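Local coordinates for protein D-mannose isomerase (Marinomonas mediterranea, PDB 5X32) that catalyses the reversible isomerization of D-mannose to D-fructose and, less efficiently, that of D-lyxose to D-xylulose, at residues M261-K264 with W270-P273. Sequence-based numbering, arbitrary orientation.
Sequences MLDK and WYLP
With CG anti to its carbonyl carbon (chi1 -80°), the ring of Tyr271 is laid against CA and CB of Asp263 and the side chain of Leu262, while Asp263 holds its CG opposite the backbone N (chi1 -162°), which brings the carboxylate beside Tyr271 CB. The CD2 corner of the ring does most of the touching: Asp263 CA meets it near the ring plane, at the edge, with CB of Asp263 3.4 Å from Tyr271 CD2. The carboxylate stands almost upright to the ring, the two planes 81° apart. Farther along the same side, Leu262 CB lies 3.7 Å from Tyr271 CE2, and Leu262 CD1 lies 4.0 Å from Tyr271 OH. The contact joins the end of helix 249-265 to the first turn of helix 271-286, consecutive helices of the (alpha/alpha)6 barrel expected for this epimerase family. Tyr271 CD1 sits over the centre of one face of the Trp270 ring, 3.5 Å above its plane. Cutting Tyr271 back to an alanine removes the whole ring and is likely to open a gap beside Leu262 CB and Asp263 CB and leave the Trp270 face without this cover. Asp263 OD1 accepts a weak hydrogen bond from Glu268 N, and helix 193-212 packs on Leu262 through Ala203 and on Tyr271 through Lys200.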
loop_
_atom_site.group_PDB
_atom_site.type_symbol
_atom_site.label_atom_id
_atom_site.label_comp_id
_atom_site.label_asym_id
_atom_site.label_seq_id
_atom_site.Cartn_x
_atom_site.Cartn_y
_atom_site.Cartn_z
ATOM N N MET A 261 -12.340 -7.023 0.352
ATOM C CA MET A 261 -12.856 -5.697 0.068
ATOM C C MET A 261 -13.704 -5.696 -1.233
ATOM O O MET A 261 -14.751 -5.059 -1.304
ATOM C CB MET A 261 -11.694 -4.725 -0.015
ATOM C CG MET A 261 -11.069 -4.376 1.325
ATOM S SD MET A 261 -9.687 -3.232 1.103
ATOM C CE MET A 261 -10.514 -1.776 0.439
ATOM N N LEU A 262 -13.259 -6.435 -2.240
ATOM C CA LEU A 262 -14.008 -6.583 -3.475
ATOM C C LEU A 262 -15.260 -7.421 -3.237
ATOM O O LEU A 262 -16.307 -7.179 -3.818
ATOM C CB LEU A 262 -13.138 -7.248 -4.529
ATOM C CG LEU A 262 -12.185 -6.302 -5.241
ATOM C CD1 LEU A 262 -11.355 -7.096 -6.218
ATOM C CD2 LEU A 262 -12.944 -5.181 -5.937
ATOM N N ASP A 263 -15.153 -8.400 -2.351
ATOM C CA ASP A 263 -16.262 -9.289 -2.063
ATOM C C ASP A 263 -17.382 -8.536 -1.360
ATOM O O ASP A 263 -18.525 -9.003 -1.350
ATOM C CB ASP A 263 -15.811 -10.487 -1.227
ATOM C CG ASP A 263 -16.810 -11.622 -1.267
ATOM O OD1 ASP A 263 -17.731 -11.565 -2.111
ATOM O OD2 ASP A 263 -16.648 -12.589 -0.496
ATOM N N LYS A 264 -17.081 -7.391 -0.743
ATOM C CA LYS A 264 -18.200 -6.663 -0.156
ATOM C C LYS A 264 -18.777 -5.686 -1.167
ATOM O O LYS A 264 -19.960 -5.365 -1.112
ATOM C CB LYS A 264 -17.760 -5.904 1.105
ATOM C CG LYS A 264 -18.405 -4.500 1.373
ATOM C CD LYS A 264 -19.938 -4.383 1.503
ATOM C CE LYS A 264 -20.325 -3.049 2.151
ATOM N NZ LYS A 264 -19.802 -1.845 1.359
ATOM N N TRP A 270 -15.487 -17.177 -5.360
ATOM C CA TRP A 270 -14.116 -17.644 -5.107
ATOM C C TRP A 270 -13.299 -16.682 -4.216
ATOM O O TRP A 270 -12.224 -17.046 -3.721
ATOM C CB TRP A 270 -13.363 -17.866 -6.425
ATOM C CG TRP A 270 -13.117 -16.606 -7.231
ATOM C CD1 TRP A 270 -13.944 -16.070 -8.165
ATOM C CD2 TRP A 270 -11.959 -15.749 -7.185
ATOM N NE1 TRP A 270 -13.389 -14.933 -8.698
ATOM C CE2 TRP A 270 -12.170 -14.714 -8.116
ATOM C CE3 TRP A 270 -10.775 -15.752 -6.443
ATOM C CZ2 TRP A 270 -11.238 -13.694 -8.330
ATOM C CZ3 TRP A 270 -9.852 -14.726 -6.654
ATOM C CH2 TRP A 270 -10.090 -13.720 -7.591
ATOM N N TYR A 271 -13.813 -15.470 -4.004
ATOM C CA TYR A 271 -13.091 -14.449 -3.238
ATOM C C TYR A 271 -12.678 -14.942 -1.850
ATOM O O TYR A 271 -11.486 -14.969 -1.517
ATOM C CB TYR A 271 -13.939 -13.194 -3.097
ATOM C CG TYR A 271 -13.922 -12.313 -4.315
ATOM C CD1 TYR A 271 -13.064 -12.576 -5.374
ATOM C CD2 TYR A 271 -14.769 -11.210 -4.412
ATOM C CE1 TYR A 271 -13.049 -11.758 -6.492
ATOM C CE2 TYR A 271 -14.760 -10.394 -5.520
ATOM C CZ TYR A 271 -13.900 -10.675 -6.561
ATOM O OH TYR A 271 -13.885 -9.875 -7.680
ATOM N N LEU A 272 -13.665 -15.342 -1.050
ATOM C CA LEU A 272 -13.398 -15.738 0.327
ATOM C C LEU A 272 -12.541 -16.998 0.442
ATOM O O LEU A 272 -11.618 -17.012 1.240
ATOM C CB LEU A 272 -14.705 -15.918 1.095
ATOM C CG LEU A 272 -14.515 -16.256 2.566
ATOM C CD1 LEU A 272 -13.728 -15.138 3.235
ATOM C CD2 LEU A 272 -15.862 -16.404 3.235
ATOM N N PRO A 273 -12.839 -18.067 -0.332
ATOM C CA PRO A 273 -11.910 -19.198 -0.226
ATOM C C PRO A 273 -10.474 -18.859 -0.653
ATOM O O PRO A 273 -9.524 -19.410 -0.090
ATOM C CB PRO A 273 -12.517 -20.245 -1.164
ATOM C CG PRO A 273 -13.951 -19.927 -1.180
ATOM C CD PRO A 273 -14.069 -18.445 -1.054
#